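Local coordinates for protein ricin B-like lectin (Macrolepiota procera, PDB 4IZX) that binds galactose-containing glycans such as lactose through its beta-trefoil lectin fold, at residues Asn107-Gly112 with Pro121-Trp126; Val4-Thr9 with Thr45-Gly50; Phe83-Trp88 with Ile99-Thr104. One frame throughout, in Å; residues are numbered along the deposited sequence. Where two conformers were deposited one is given.

Contacts 1 and 3 are partly buried and joined directly: strands 97-100 and 106-110 follow each other in the chain, L108 N probably hydrogen-bonds I99 O, and L108 packs on W85. Contact 2 is a surface contact, opposite contact 1 across the chain's centre, reaching contact 3 through T49 and E84 and through F46 against I87. Contacts 1 and 3 pair antiparallel strands; contact 2 sets a turn beside a strand, with one bridge, T9 with T45. Contact 1 has polar side chains and the W125 indole on one face, with leucines and a valine packing away from it, contact 2 relies on backbone and hydroxyl bonds, and contact 3 is dominated by aromatic rings and a proline.

Contact 1: Asn107-Gly112 with Pro121-Trp126; sequences NLDLSG and PVQLWW
The amide of Q123 fills the notch between D109 and S111. Its CG takes the crowded position between backbone N and carbonyl carbon (chi1 70°), and the extended chain then runs alongside D109, so that NE2 reaches D109 OD1 at 2.9 Å. The bond is straight, but it meets the carboxylate from above its plane. Against the amide, S111 CB lies 3.5 Å from Q123 NE2, and a water bridges NE2 to the backbone N of G112. On its other flank the D109 carboxylate abuts the W125 stem, OD2 being 3.4 Å from W125 CB; this oxygen also accepts from Q133 NE2. Q133 and W135 form the QxW motif of the ricin-type beta-trefoil, and the two antiparallel strands here, 106-110 and 120-126, belong to that fold. N107 and W125 form a hydrogen-bonded pair, as do D109 and Q123, while the N107 side-chain oxygen turns to T127 and R98. Opposite the D109 face, L110 CD1 meets V122 CG2 at 4.1 Å, the two side chains crossing at about a right angle. L108 crosses V122 obliquely, its CG 4.1 Å from V122 CG1, and its CD1 meets L124 CD2; L76 packs against all three. At the far end P121 O is held twice by S111, by N at 3.0 Å and by OG at 2.8 Å, the hydroxyl lying in the carbonyl plane on a lone pair.

Contact 2: Val4-Thr9 with Thr45-Gly50; sequences VSSGQT and TFNWTG
Q8 O takes one hydrogen bond, from F46 N at 2.9 Å, nearly along the C=O axis, and a CA-H...O contact from T45, whose CA stands 3.6 Å from the same oxygen. One step along, the direction reverses and G7 N gives a short 2.7 Å bond to F46 O, lying in the carbonyl plane. F46 is thus tied to the loop through both its N and its O. The loop can present these groups because S5-Q8 is a type II turn closed by Q8 N to S5 O, with G7 at the third position, where its positive phi (93°) fits. S6 takes over where the backbone pairing stops: its OG, anti to the backbone N (chi1 -172°), accepts W48 N at 2.9 Å in an almost straight bond (171°), doing what a strand carbonyl would do, while S6 CB rests 3.8 Å from W48 CB. At the other end T9 and T45 form a non-hydrogen-bonded pair. Their side chains cross obliquely, and the hydroxyls T9 OG1 and T45 OG1 hydrogen-bond at 2.8 Å, either being able to donate. On the inner side V4 CG1 comes obliquely against the ring of F46, 3.7 Å from CD2; Y10, I12, L55 and I137 also pack round F46. V4 further belongs to the pocket that holds benzamidine, probably a crystallisation component. The type II turn S5-Q8 carries the chain into strand 9-14, next to strand 44-48 in the antiparallel sheet of the beta-trefoil.

Contact 3: Phe83-Trp88 with Ile99-Thr104; sequences FEWHIW and IFVPFT
Strands 86-89 and 97-100 make a beta hairpin, and H86 with F100 is its hydrogen-bonded pair here: H86 N gives to F100 O at 2.9 Å, and F100 N to H86 O at 2.8 Å, nearly along the C=O axis. Past this pair the second strand swings into a type II turn, V101-T104, and lays P102 and F103 against the histidine. P102 CB sits over the centre of one face of the H86 ring, 3.7 Å from its centroid, a CH-pi contact. H86 CE1 in turn points at the face of F103 in a T-shaped stack with the planes at 77°. F103 holds the positive-phi place of the turn (phi 67°), and V101 O accepts from both T104 N and T104 OG1. On the inner side, W85 brings the contact into the beta-trefoil core: its NE1 bonds L64 O, and L108 and I66 pack on it. F83 turns an edge to one face of the indole, its CD2 toward the rim, and I99 CG2 lies on the other, 3.7 Å from W85 CE3. F100 O lies at the edge of the ring, near its plane, 3.4 Å from W85 CE3, and V101 CG2 approaches W85 CZ3 obliquely at 3.8 Å. I99 in turn lies side by side with I87, I99 CG1 4.2 Å from I87 CG1, and I87 lines the benzamidine pocket. Toward the surface, W88 CD1 reaches F100 CD1 at 3.9 Å, with the ring planes oblique, 51° apart.

Contact 1: Asn107-Gly112 with Pro121-Trp126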
loop_
_atom_site.group_PDB
_atom_site.type_symbol
_atom_site.label_atom_id
_atom_site.label_comp_id
_atom_site.label_asym_id
_atom_site.label_seq_id
_atom_site.Cartn_x
_atom_site.Cartn_y
_atom_site.Cartn_z
ATOM N N ASN A 107 -6.728 3.425 -7.100
ATOM C CA ASN A 107 -5.779 3.591 -6.001
ATOM C C ASN A 107 -6.045 2.629 -4.866
ATOM O O ASN A 107 -7.153 2.094 -4.705
ATOM C CB ASN A 107 -5.625 5.051 -5.552
ATOM C CG ASN A 107 -6.855 5.744 -4.997
ATOM O OD1 ASN A 107 -6.784 6.984 -4.773
ATOM N ND2 ASN A 107 -7.929 5.057 -4.698
ATOM N N LEU A 108 -5.032 2.437 -4.023
ATOM C CA LEU A 108 -5.166 1.571 -2.873
ATOM C C LEU A 108 -6.256 2.050 -1.956
ATOM O O LEU A 108 -6.354 3.225 -1.621
ATOM C CB LEU A 108 -3.834 1.511 -2.086
ATOM C CG LEU A 108 -2.904 0.374 -2.487
ATOM C CD1 LEU A 108 -2.479 0.456 -3.935
ATOM C CD2 LEU A 108 -1.683 0.387 -1.596
ATOM N N ASP A 109 -7.031 1.091 -1.442
ATOM C CA ASP A 109 -8.257 1.313 -0.679
ATOM C C ASP A 109 -8.280 0.207 0.388
ATOM O O ASP A 109 -8.250 -0.979 0.070
ATOM C CB ASP A 109 -9.428 1.231 -1.700
ATOM C CG ASP A 109 -10.806 1.337 -1.096
ATOM O OD1 ASP A 109 -11.169 0.466 -0.261
ATOM O OD2 ASP A 109 -11.536 2.283 -1.472
ATOM N N LEU A 110 -8.325 0.613 1.651
ATOM C CA LEU A 110 -8.515 -0.344 2.736
ATOM C C LEU A 110 -9.995 -0.686 2.759
ATOM O O LEU A 110 -10.847 0.189 2.939
ATOM C CB LEU A 110 -8.045 0.237 4.073
ATOM C CG LEU A 110 -8.180 -0.721 5.276
ATOM C CD1 LEU A 110 -7.372 -2.000 5.077
ATOM C CD2 LEU A 110 -7.780 -0.011 6.552
ATOM N N SER A 111 -10.295 -1.948 2.495
ATOM C CA SER A 111 -11.665 -2.376 2.198
ATOM C C SER A 111 -12.592 -2.243 3.388
ATOM O O SER A 111 -12.175 -1.985 4.521
ATOM C CB SER A 111 -11.676 -3.786 1.631
ATOM O OG SER A 111 -11.359 -4.760 2.566
ATOM N N GLY A 112 -13.883 -2.364 3.106
ATOM C CA GLY A 112 -14.889 -2.064 4.092
ATOM C C GLY A 112 -14.873 -0.627 4.557
ATOM O O GLY A 112 -15.220 -0.334 5.708
ATOM N N PRO A 121 -8.794 -6.825 3.920
ATOM C CA PRO A 121 -7.977 -6.782 2.694
ATOM C C PRO A 121 -7.752 -5.358 2.197
ATOM O O PRO A 121 -8.620 -4.480 2.313
ATOM C CB PRO A 121 -8.844 -7.545 1.694
ATOM C CG PRO A 121 -9.648 -8.486 2.520
ATOM C CD PRO A 121 -9.949 -7.739 3.797
ATOM N N VAL A 122 -6.571 -5.136 1.639
ATOM C CA VAL A 122 -6.286 -3.945 0.869
ATOM C C VAL A 122 -6.570 -4.264 -0.610
ATOM O O VAL A 122 -6.153 -5.311 -1.116
ATOM C CB VAL A 122 -4.830 -3.475 1.041
ATOM C CG1 VAL A 122 -4.564 -2.192 0.254
ATOM C CG2 VAL A 122 -4.496 -3.294 2.510
ATOM N N GLN A 123 -7.305 -3.365 -1.271
ATOM C CA GLN A 123 -7.817 -3.542 -2.598
ATOM C C GLN A 123 -7.540 -2.308 -3.455
ATOM O O GLN A 123 -7.108 -1.269 -2.936
ATOM C CB GLN A 123 -9.300 -3.888 -2.587
ATOM C CG GLN A 123 -10.129 -2.703 -2.151
ATOM C CD GLN A 123 -11.600 -2.983 -1.925
ATOM O OE1 GLN A 123 -12.117 -4.043 -2.307
ATOM N NE2 GLN A 123 -12.303 -2.000 -1.362
ATOM N N LEU A 124 -7.838 -2.391 -4.741
ATOM C CA LEU A 124 -7.989 -1.227 -5.589
ATOM C C LEU A 124 -9.425 -0.740 -5.582
ATOM O O LEU A 124 -10.362 -1.533 -5.510
ATOM C CB LEU A 124 -7.618 -1.502 -7.044
ATOM C CG LEU A 124 -6.169 -1.939 -7.266
ATOM C CD1 LEU A 124 -5.957 -2.222 -8.749
ATOM C CD2 LEU A 124 -5.181 -0.935 -6.736
ATOM N N TRP A 125 -9.600 0.562 -5.727
ATOM C CA TRP A 125 -10.912 1.135 -5.989
ATOM C C TRP A 125 -10.716 2.443 -6.721
ATOM O O TRP A 125 -9.690 3.139 -6.540
ATOM C CB TRP A 125 -11.697 1.364 -4.695
ATOM C CG TRP A 125 -13.196 1.463 -4.895
ATOM C CD1 TRP A 125 -13.927 2.570 -5.215
ATOM C CD2 TRP A 125 -14.107 0.365 -4.873
ATOM N NE1 TRP A 125 -15.234 2.221 -5.407
ATOM C CE2 TRP A 125 -15.373 0.874 -5.227
ATOM C CE3 TRP A 125 -13.971 -0.990 -4.582
ATOM C CZ2 TRP A 125 -16.506 0.079 -5.269
ATOM C CZ3 TRP A 125 -15.116 -1.791 -4.625
ATOM C CH2 TRP A 125 -16.364 -1.251 -4.978
ATOM N N TRP A 126 -11.702 2.829 -7.531
ATOM C CA TRP A 126 -11.745 4.130 -8.142
ATOM C C TRP A 126 -11.493 5.233 -7.117
ATOM O O TRP A 126 -12.027 5.185 -6.018
ATOM C CB TRP A 126 -13.171 4.336 -8.732
ATOM C CG TRP A 126 -13.320 5.483 -9.630
ATOM C CD1 TRP A 126 -13.774 6.729 -9.342
ATOM C CD2 TRP A 126 -13.140 5.420 -11.017
ATOM N NE1 TRP A 126 -13.841 7.481 -10.504
ATOM C CE2 TRP A 126 -13.396 6.696 -11.539
ATOM C CE3 TRP A 126 -12.731 4.407 -11.868
ATOM C CZ2 TRP A 126 -13.338 6.956 -12.901
ATOM C CZ3 TRP A 126 -12.610 4.680 -13.200
ATOM C CH2 TRP A 126 -12.898 5.945 -13.705
HETATM O O HOH W 1 -14.867 -2.591 0.424
#

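Contact 2: Val4-Thr9 with Thr45-Gly50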
loop_
_atom_site.group_PDB
_atom_site.type_symbol
_atom_site.label_atom_id
_atom_site.label_comp_id
_atom_site.label_asym_id
_atom_site.label_seq_id
_atom_site.Cartn_x
_atom_site.Cartn_y
_atom_site.Cartn_z
ATOM N N VAL A 4 10.292 10.864 1.271
ATOM C CA VAL A 4 10.255 9.486 0.910
ATOM C C VAL A 4 11.310 9.374 -0.173
ATOM O O VAL A 4 11.282 10.100 -1.154
ATOM C CB VAL A 4 8.856 9.115 0.418
ATOM C CG1 VAL A 4 8.859 7.761 -0.237
ATOM C CG2 VAL A 4 7.825 9.264 1.530
ATOM N N SER A 5 12.224 8.435 0.016
ATOM C CA SER A 5 13.421 8.293 -0.833
ATOM C C SER A 5 13.588 6.883 -1.288
ATOM O O SER A 5 13.508 5.953 -0.480
ATOM C CB SER A 5 14.722 8.574 -0.069
ATOM O OG SER A 5 14.984 9.928 0.111
ATOM N N SER A 6 13.972 6.739 -2.536
ATOM C CA SER A 6 14.361 5.466 -3.077
ATOM C C SER A 6 15.467 4.847 -2.259
ATOM O O SER A 6 16.434 5.546 -1.893
ATOM C CB SER A 6 14.834 5.633 -4.524
ATOM O OG SER A 6 15.053 4.393 -5.129
ATOM N N GLY A 7 15.356 3.552 -1.971
ATOM C CA GLY A 7 16.285 2.798 -1.162
ATOM C C GLY A 7 15.927 2.711 0.307
ATOM O O GLY A 7 16.466 1.839 1.006
ATOM N N GLN A 8 15.027 3.572 0.776
ATOM C CA GLN A 8 14.614 3.571 2.150
ATOM C C GLN A 8 13.373 2.746 2.334
ATOM O O GLN A 8 12.668 2.427 1.375
ATOM C CB GLN A 8 14.413 4.993 2.657
ATOM C CG GLN A 8 15.668 5.852 2.538
ATOM C CD GLN A 8 16.851 5.285 3.251
ATOM O OE1 GLN A 8 17.836 4.837 2.653
ATOM N NE2 GLN A 8 16.779 5.328 4.527
ATOM N N THR A 9 13.143 2.355 3.571
ATOM C CA THR A 9 12.080 1.453 3.969
ATOM C C THR A 9 11.122 2.126 4.909
ATOM O O THR A 9 11.507 2.852 5.826
ATOM C CB THR A 9 12.722 0.201 4.606
ATOM O OG1 THR A 9 13.576 -0.446 3.629
ATOM C CG2 THR A 9 11.710 -0.794 5.102
ATOM N N THR A 45 10.369 -1.566 1.243
ATOM C CA THR A 45 11.536 -0.884 0.730
ATOM C C THR A 45 11.171 -0.305 -0.626
ATOM O O THR A 45 10.770 -1.001 -1.557
ATOM C CB THR A 45 12.753 -1.821 0.638
ATOM O OG1 THR A 45 12.977 -2.495 1.854
ATOM C CG2 THR A 45 13.948 -1.107 0.110
ATOM N N PHE A 46 11.213 1.033 -0.709
ATOM C CA PHE A 46 10.827 1.746 -1.885
ATOM C C PHE A 46 11.998 1.825 -2.861
ATOM O O PHE A 46 13.131 2.083 -2.458
ATOM C CB PHE A 46 10.388 3.167 -1.522
ATOM C CG PHE A 46 9.010 3.296 -0.937
ATOM C CD1 PHE A 46 8.548 2.473 0.091
ATOM C CD2 PHE A 46 8.167 4.286 -1.400
ATOM C CE1 PHE A 46 7.271 2.622 0.617
ATOM C CE2 PHE A 46 6.904 4.455 -0.849
ATOM C CZ PHE A 46 6.442 3.591 0.140
ATOM N N ASN A 47 11.697 1.733 -4.152
ATOM C CA ASN A 47 12.656 1.962 -5.223
ATOM C C ASN A 47 11.998 2.848 -6.270
ATOM O O ASN A 47 10.890 2.543 -6.728
ATOM C CB ASN A 47 13.146 0.663 -5.883
ATOM C CG ASN A 47 14.229 0.894 -6.914
ATOM O OD1 ASN A 47 15.182 1.604 -6.643
ATOM N ND2 ASN A 47 14.085 0.296 -8.089
ATOM N N TRP A 48 12.689 3.906 -6.672
ATOM C CA TRP A 48 12.293 4.690 -7.814
ATOM C C TRP A 48 13.002 4.135 -9.035
ATOM O O TRP A 48 14.227 4.116 -9.085
ATOM C CB TRP A 48 12.609 6.182 -7.598
ATOM C CG TRP A 48 12.350 7.029 -8.802
ATOM C CD1 TRP A 48 13.302 7.532 -9.616
ATOM C CD2 TRP A 48 11.089 7.560 -9.278
ATOM N NE1 TRP A 48 12.737 8.334 -10.587
ATOM C CE2 TRP A 48 11.382 8.371 -10.394
ATOM C CE3 TRP A 48 9.746 7.443 -8.862
ATOM C CZ2 TRP A 48 10.404 9.023 -11.103
ATOM C CZ3 TRP A 48 8.791 8.091 -9.567
ATOM C CH2 TRP A 48 9.115 8.893 -10.675
ATOM N N THR A 49 12.228 3.675 -10.009
ATOM C CA THR A 49 12.762 2.987 -11.167
ATOM C C THR A 49 13.288 3.945 -12.225
ATOM O O THR A 49 13.861 3.536 -13.215
ATOM C CB THR A 49 11.684 2.145 -11.832
ATOM O OG1 THR A 49 10.688 3.030 -12.336
ATOM C CG2 THR A 49 11.054 1.138 -10.872
ATOM N N GLY A 50 13.078 5.232 -12.009
ATOM C CA GLY A 50 13.293 6.257 -12.995
ATOM C C GLY A 50 11.983 6.808 -13.482
ATOM O O GLY A 50 11.948 7.934 -14.000
#

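Contact 3: Phe83-Trp88 with Ile99-Thr104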
loop_
_atom_site.group_PDB
_atom_site.type_symbol
_atom_site.label_atom_id
_atom_site.label_comp_id
_atom_site.label_asym_id
_atom_site.label_seq_id
_atom_site.Cartn_x
_atom_site.Cartn_y
_atom_site.Cartn_z
ATOM N N PHE A 83 6.519 -4.419 -9.352
ATOM C CA PHE A 83 5.295 -3.848 -9.901
ATOM C C PHE A 83 5.319 -2.338 -9.654
ATOM O O PHE A 83 5.478 -1.879 -8.524
ATOM C CB PHE A 83 4.059 -4.468 -9.250
ATOM C CG PHE A 83 2.766 -3.992 -9.826
ATOM C CD1 PHE A 83 2.224 -4.579 -10.936
ATOM C CD2 PHE A 83 2.135 -2.897 -9.293
ATOM C CE1 PHE A 83 1.039 -4.113 -11.475
ATOM C CE2 PHE A 83 0.950 -2.430 -9.828
ATOM C CZ PHE A 83 0.394 -3.055 -10.918
ATOM N N GLU A 84 5.180 -1.567 -10.721
ATOM C CA GLU A 84 5.258 -0.108 -10.642
ATOM C C GLU A 84 3.961 0.533 -10.189
ATOM O O GLU A 84 2.869 0.216 -10.690
ATOM C CB GLU A 84 5.713 0.491 -11.970
ATOM C CG GLU A 84 7.210 0.318 -12.227
ATOM C CD GLU A 84 7.687 0.984 -13.503
ATOM O OE1 GLU A 84 8.836 1.425 -13.572
ATOM O OE2 GLU A 84 6.915 1.018 -14.482
ATOM N N TRP A 85 4.132 1.511 -9.313
ATOM C CA TRP A 85 3.063 2.337 -8.765
ATOM C C TRP A 85 3.377 3.809 -8.994
ATOM O O TRP A 85 4.522 4.223 -8.963
ATOM C CB TRP A 85 2.943 2.121 -7.241
ATOM C CG TRP A 85 2.600 0.732 -6.856
ATOM C CD1 TRP A 85 3.444 -0.231 -6.419
ATOM C CD2 TRP A 85 1.286 0.151 -6.824
ATOM N NE1 TRP A 85 2.734 -1.380 -6.099
ATOM C CE2 TRP A 85 1.410 -1.162 -6.337
ATOM C CE3 TRP A 85 0.007 0.608 -7.174
ATOM C CZ2 TRP A 85 0.302 -2.002 -6.161
ATOM C CZ3 TRP A 85 -1.070 -0.224 -7.006
ATOM C CH2 TRP A 85 -0.913 -1.514 -6.505
ATOM N N HIS A 86 2.328 4.619 -9.147
ATOM C CA HIS A 86 2.452 6.063 -9.039
ATOM C C HIS A 86 2.013 6.459 -7.625
ATOM O O HIS A 86 1.014 5.975 -7.122
ATOM C CB HIS A 86 1.579 6.796 -10.052
ATOM C CG HIS A 86 2.114 6.753 -11.458
ATOM N ND1 HIS A 86 1.432 7.296 -12.533
ATOM C CD2 HIS A 86 3.291 6.286 -11.943
ATOM C CE1 HIS A 86 2.179 7.170 -13.611
ATOM N NE2 HIS A 86 3.305 6.564 -13.284
ATOM N N ILE A 87 2.782 7.339 -6.991
ATOM C CA ILE A 87 2.512 7.763 -5.634
ATOM C C ILE A 87 2.439 9.277 -5.620
ATOM O O ILE A 87 3.359 9.935 -6.074
ATOM C CB ILE A 87 3.578 7.244 -4.655
ATOM C CG1 ILE A 87 3.644 5.713 -4.710
ATOM C CG2 ILE A 87 3.282 7.756 -3.259
ATOM C CD1 ILE A 87 4.635 5.097 -3.770
ATOM N N TRP A 88 1.328 9.817 -5.128
ATOM C CA TRP A 88 1.113 11.249 -5.128
ATOM C C TRP A 88 0.613 11.691 -3.788
ATOM O O TRP A 88 -0.108 10.961 -3.112
ATOM C CB TRP A 88 0.081 11.693 -6.176
ATOM C CG TRP A 88 0.429 11.245 -7.563
ATOM C CD1 TRP A 88 -0.314 10.420 -8.366
ATOM C CD2 TRP A 88 1.609 11.579 -8.304
ATOM N NE1 TRP A 88 0.354 10.191 -9.536
ATOM C CE2 TRP A 88 1.529 10.898 -9.536
ATOM C CE3 TRP A 88 2.727 12.392 -8.049
ATOM C CZ2 TRP A 88 2.570 10.970 -10.491
ATOM C CZ3 TRP A 88 3.738 12.456 -8.994
ATOM C CH2 TRP A 88 3.643 11.755 -10.203
ATOM N N ILE A 99 -1.799 5.860 -3.710
ATOM C CA ILE A 99 -0.934 4.936 -4.427
ATOM C C ILE A 99 -1.774 4.350 -5.554
ATOM O O ILE A 99 -2.773 3.658 -5.292
ATOM C CB ILE A 99 -0.374 3.871 -3.480
ATOM C CG1 ILE A 99 0.429 4.518 -2.320
ATOM C CG2 ILE A 99 0.492 2.877 -4.248
ATOM C CD1 ILE A 99 0.871 3.548 -1.239
ATOM N N PHE A 100 -1.434 4.710 -6.772
ATOM C CA PHE A 100 -2.224 4.421 -7.985
ATOM C C PHE A 100 -1.535 3.382 -8.841
ATOM O O PHE A 100 -0.341 3.409 -9.070
ATOM C CB PHE A 100 -2.374 5.672 -8.847
ATOM C CG PHE A 100 -3.323 6.705 -8.326
ATOM C CD1 PHE A 100 -2.913 7.673 -7.448
ATOM C CD2 PHE A 100 -4.617 6.742 -8.799
ATOM C CE1 PHE A 100 -3.792 8.657 -7.028
ATOM C CE2 PHE A 100 -5.510 7.685 -8.360
ATOM C CZ PHE A 100 -5.092 8.666 -7.514
ATOM N N VAL A 101 -2.340 2.541 -9.503
ATOM C CA VAL A 101 -1.825 1.819 -10.681
ATOM C C VAL A 101 -1.532 2.896 -11.736
ATOM O O VAL A 101 -2.394 3.741 -12.029
ATOM C CB VAL A 101 -2.815 0.773 -11.228
ATOM C CG1 VAL A 101 -2.268 0.090 -12.476
ATOM C CG2 VAL A 101 -3.164 -0.258 -10.142
ATOM N N PRO A 102 -0.325 2.871 -12.317
ATOM C CA PRO A 102 0.055 3.963 -13.203
ATOM C C PRO A 102 -0.913 4.204 -14.310
ATOM O O PRO A 102 -1.380 3.250 -14.951
ATOM C CB PRO A 102 1.406 3.514 -13.748
ATOM C CG PRO A 102 1.990 2.744 -12.608
ATOM C CD PRO A 102 0.818 1.964 -12.081
ATOM N N PHE A 103 -1.244 5.490 -14.501
ATOM C CA PHE A 103 -2.072 5.962 -15.618
ATOM C C PHE A 103 -3.505 5.461 -15.541
ATOM O O PHE A 103 -4.237 5.478 -16.513
ATOM C CB PHE A 103 -1.426 5.587 -16.938
ATOM C CG PHE A 103 0.001 6.079 -17.072
ATOM C CD1 PHE A 103 0.293 7.436 -17.097
ATOM C CD2 PHE A 103 1.028 5.187 -17.115
ATOM C CE1 PHE A 103 1.604 7.884 -17.195
ATOM C CE2 PHE A 103 2.326 5.609 -17.258
ATOM C CZ PHE A 103 2.623 6.954 -17.274
ATOM N N THR A 104 -3.937 5.107 -14.334
ATOM C CA THR A 104 -5.320 4.758 -14.079
ATOM C C THR A 104 -5.834 5.629 -12.941
ATOM O O THR A 104 -5.057 6.275 -12.211
ATOM C CB THR A 104 -5.501 3.292 -13.652
ATOM O OG1 THR A 104 -5.151 3.116 -12.276
ATOM C CG2 THR A 104 -4.681 2.344 -14.543
#